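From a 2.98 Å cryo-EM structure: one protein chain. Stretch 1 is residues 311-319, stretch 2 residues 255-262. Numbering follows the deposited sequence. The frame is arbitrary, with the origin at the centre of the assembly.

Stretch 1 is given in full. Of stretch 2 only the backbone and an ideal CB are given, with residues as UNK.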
# COMPACT_ATOMS: atom_id res chain seq x y z
N MET D 311 -18.60 -60.37 -39.77
CA MET D 311 -17.55 -59.37 -39.99
C MET D 311 -16.24 -59.77 -39.33
O MET D 311 -15.16 -59.56 -39.90
CB MET D 311 -18.01 -58.01 -39.47
CG MET D 311 -19.09 -57.40 -40.30
SD MET D 311 -19.53 -55.76 -39.73
CE MET D 311 -20.66 -56.10 -38.40
N ILE D 312 -16.30 -60.35 -38.13
CA ILE D 312 -15.09 -60.79 -37.44
C ILE D 312 -14.45 -61.96 -38.18
O ILE D 312 -13.21 -62.03 -38.29
CB ILE D 312 -15.41 -61.13 -35.97
CG1 ILE D 312 -15.84 -59.88 -35.22
CG2 ILE D 312 -14.21 -61.73 -35.25
CD1 ILE D 312 -14.79 -58.80 -35.20
N PHE D 313 -15.26 -62.85 -38.75
CA PHE D 313 -14.70 -63.91 -39.58
C PHE D 313 -14.06 -63.37 -40.85
O PHE D 313 -13.08 -63.94 -41.33
CB PHE D 313 -15.76 -64.95 -39.93
CG PHE D 313 -15.22 -66.10 -40.71
CD1 PHE D 313 -14.41 -67.04 -40.10
CD2 PHE D 313 -15.47 -66.21 -42.07
CE1 PHE D 313 -13.88 -68.07 -40.82
CE2 PHE D 313 -14.94 -67.25 -42.79
CZ PHE D 313 -14.15 -68.17 -42.17
N GLY D 314 -14.61 -62.29 -41.40
CA GLY D 314 -13.93 -61.63 -42.51
C GLY D 314 -12.61 -61.00 -42.10
O GLY D 314 -11.67 -60.97 -42.90
N ILE D 315 -12.54 -60.47 -40.88
CA ILE D 315 -11.29 -59.90 -40.38
C ILE D 315 -10.24 -60.99 -40.17
O ILE D 315 -9.06 -60.79 -40.47
CB ILE D 315 -11.55 -59.10 -39.08
CG1 ILE D 315 -12.43 -57.89 -39.36
CG2 ILE D 315 -10.26 -58.61 -38.44
CD1 ILE D 315 -12.95 -57.21 -38.11
N SER D 316 -10.67 -62.20 -39.77
CA SER D 316 -9.75 -63.27 -39.37
C SER D 316 -8.92 -63.84 -40.52
O SER D 316 -8.07 -64.70 -40.27
CB SER D 316 -10.53 -64.40 -38.71
OG SER D 316 -11.36 -65.05 -39.65
N ILE D 317 -9.15 -63.42 -41.76
CA ILE D 317 -8.35 -63.83 -42.90
C ILE D 317 -7.58 -62.61 -43.39
O ILE D 317 -8.17 -61.55 -43.62
CB ILE D 317 -9.23 -64.40 -44.02
CG1 ILE D 317 -10.13 -65.50 -43.48
CG2 ILE D 317 -8.38 -64.97 -45.13
CD1 ILE D 317 -11.23 -65.88 -44.43
N MET D 318 -6.27 -62.74 -43.55
CA MET D 318 -5.45 -61.62 -44.03
C MET D 318 -5.32 -61.61 -45.54
O MET D 318 -4.22 -61.54 -46.10
CB MET D 318 -4.07 -61.64 -43.38
CG MET D 318 -4.03 -61.11 -41.96
SD MET D 318 -4.43 -59.35 -41.83
CE MET D 318 -6.07 -59.40 -41.12
N THR D 319 -6.44 -61.67 -46.22
CA THR D 319 -6.46 -61.50 -47.65
C THR D 319 -7.23 -60.23 -48.00
O THR D 319 -8.19 -59.89 -47.30
CB THR D 319 -7.10 -62.70 -48.35
OG1 THR D 319 -8.43 -62.88 -47.85
CG2 THR D 319 -6.29 -63.94 -48.10
N UNK D 255 -12.25 -51.34 -34.22
CA UNK D 255 -11.05 -51.32 -33.39
C UNK D 255 -10.28 -52.63 -33.49
O UNK D 255 -9.04 -52.60 -33.55
CB UNK D 255 -11.42 -51.04 -31.93
N UNK D 256 -10.99 -53.77 -33.51
CA UNK D 256 -10.36 -55.06 -33.80
C UNK D 256 -9.67 -55.03 -35.16
O UNK D 256 -8.53 -55.51 -35.32
CB UNK D 256 -11.40 -56.18 -33.76
N UNK D 257 -10.33 -54.43 -36.15
CA UNK D 257 -9.81 -54.37 -37.51
C UNK D 257 -8.52 -53.55 -37.58
O UNK D 257 -7.52 -54.00 -38.16
CB UNK D 257 -10.86 -53.78 -38.45
N UNK D 258 -8.53 -52.36 -36.98
CA UNK D 258 -7.35 -51.50 -36.96
C UNK D 258 -6.22 -52.13 -36.15
O UNK D 258 -5.05 -52.03 -36.53
CB UNK D 258 -7.70 -50.13 -36.39
N UNK D 259 -6.57 -52.82 -35.06
CA UNK D 259 -5.59 -53.45 -34.19
C UNK D 259 -4.85 -54.57 -34.91
O UNK D 259 -3.62 -54.66 -34.83
CB UNK D 259 -6.27 -53.99 -32.93
N UNK D 260 -5.57 -55.42 -35.63
CA UNK D 260 -4.91 -56.55 -36.26
C UNK D 260 -4.46 -56.30 -37.69
O UNK D 260 -3.75 -57.14 -38.25
CB UNK D 260 -5.85 -57.76 -36.24
N UNK D 261 -4.81 -55.17 -38.28
CA UNK D 261 -4.21 -54.79 -39.55
C UNK D 261 -3.09 -53.78 -39.40
O UNK D 261 -2.36 -53.55 -40.36
CB UNK D 261 -5.28 -54.22 -40.48
N UNK D 262 -2.93 -53.19 -38.22
CA UNK D 262 -1.89 -52.18 -38.01
C UNK D 262 -0.84 -52.59 -36.99
O UNK D 262 0.36 -52.49 -37.27
CB UNK D 262 -2.53 -50.86 -37.57

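Two nearly parallel helices (6° between their N-to-C directions, axes 10.5 Å apart at closest approach) frame the analysis, and stretch 1 offers its neighbour mostly hydrocarbon: Ile312, Ile315 and the thioether of Met318.

At position 255 the ideal CB has no atom of stretch 1 within 5.5 Å, so stretch 1 sets no preference. The residue is Ser255, whose OG is hydrogen-bonded elsewhere in the structure.

Position 256 is well constrained. Its CA-to-CB bond points toward stretch 1, the ideal CB lies 4.5 Å from Ile312 CD1 and 4.7 Å from Ile315 CD1, and phi/psi of -58/-42 is helical. With two methyls and no polar group that close, an aliphatic side chain fits: Val, Leu, Ile or Met. The residue is Ile256, chi1 m and chi2 t. Its CD1 packs 3.8 Å from Ile312 CD1, and its CG2 lies 4.4 Å from Ile315 CG2, so the side chain meets residues one helical turn apart.

Position 257 points sideways, yet its CA is 6.4 Å from the CA of Ile315, and the ideal CB is 4.0 Å from Ile315 CD1. Contact therefore begins at CB, whatever follows; Ala, Leu or Met would all be reasonable. Leu257 occupies it, with its CB 4.0 Å from Ile315 CD1.

Positions 258 and 259 have ideal CB atoms beyond 5.5 Å of stretch 1, leaving the choice open. They are Arg258, whose NE and NH1 are hydrogen-bonded just beyond one of the stretches, and Thr259, whose OG1 donates a very short 2.5 Å hydrogen bond to Ser255 O.

At position 260 CB again points toward stretch 1, but with more room: the ideal CB is 5.0 Å from Ile315 CG2 and 5.2 Å from Met318 CE. Leu, Met or an aromatic could be considered. Phe260 starts toward stretch 1, but at chi1 -75° its end leads away, and the nearest side-chain approach is Phe260 CB to Ile315 CG2, 5.1 Å. Its closest contact is through the backbone, with Phe260 O 4.3 Å from Met318 SD.

Position 261 points sideways, with its ideal CB 5.3 Å from Met318 CE; a small or medium side chain presenting a methyl, such as Val or Thr, would suit. In Thr261 (chi1 p), CG2 reaches 4.1 Å from Met318 CE, while OG1 donates a very short 2.4 Å hydrogen bond to Leu257 O. Met318 is poorly ordered, so this contact is less certain in detail.

Position 262 is out of reach and unconstrained here; it is Leu262.

Stretch 2 255-262: SILRTFTL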
# COMPACT_ATOMS: atom_id res chain seq x y z
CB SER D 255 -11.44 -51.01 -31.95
OG SER D 255 -12.26 -52.04 -31.46
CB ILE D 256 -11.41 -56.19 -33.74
CG1 ILE D 256 -11.91 -56.38 -32.32
CG2 ILE D 256 -10.84 -57.50 -34.24
CD1 ILE D 256 -13.10 -57.28 -32.21
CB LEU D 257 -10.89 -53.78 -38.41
CG LEU D 257 -10.89 -53.87 -39.94
CD1 LEU D 257 -12.32 -53.80 -40.43
CD2 LEU D 257 -10.10 -52.76 -40.54
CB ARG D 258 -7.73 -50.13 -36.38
CG ARG D 258 -6.58 -49.16 -36.22
CD ARG D 258 -6.01 -48.71 -37.55
NE ARG D 258 -6.93 -47.84 -38.27
CZ ARG D 258 -6.80 -47.49 -39.54
NH1 ARG D 258 -7.69 -46.69 -40.10
NH2 ARG D 258 -5.79 -47.95 -40.26
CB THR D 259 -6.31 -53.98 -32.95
OG1 THR D 259 -6.96 -52.90 -32.28
CG2 THR D 259 -5.35 -54.64 -32.01
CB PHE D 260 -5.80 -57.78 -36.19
CG PHE D 260 -5.84 -58.38 -34.83
CD1 PHE D 260 -4.78 -59.14 -34.38
CD2 PHE D 260 -6.90 -58.13 -33.98
CE1 PHE D 260 -4.79 -59.68 -33.12
CE2 PHE D 260 -6.91 -58.66 -32.72
CZ PHE D 260 -5.85 -59.44 -32.29
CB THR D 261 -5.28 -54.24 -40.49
OG1 THR D 261 -5.99 -53.17 -39.84
CG2 THR D 261 -6.26 -55.33 -40.90
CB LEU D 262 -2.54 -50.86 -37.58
CG LEU D 262 -1.57 -49.72 -37.29
CD1 LEU D 262 -0.76 -49.39 -38.52
CD2 LEU D 262 -2.36 -48.53 -36.84
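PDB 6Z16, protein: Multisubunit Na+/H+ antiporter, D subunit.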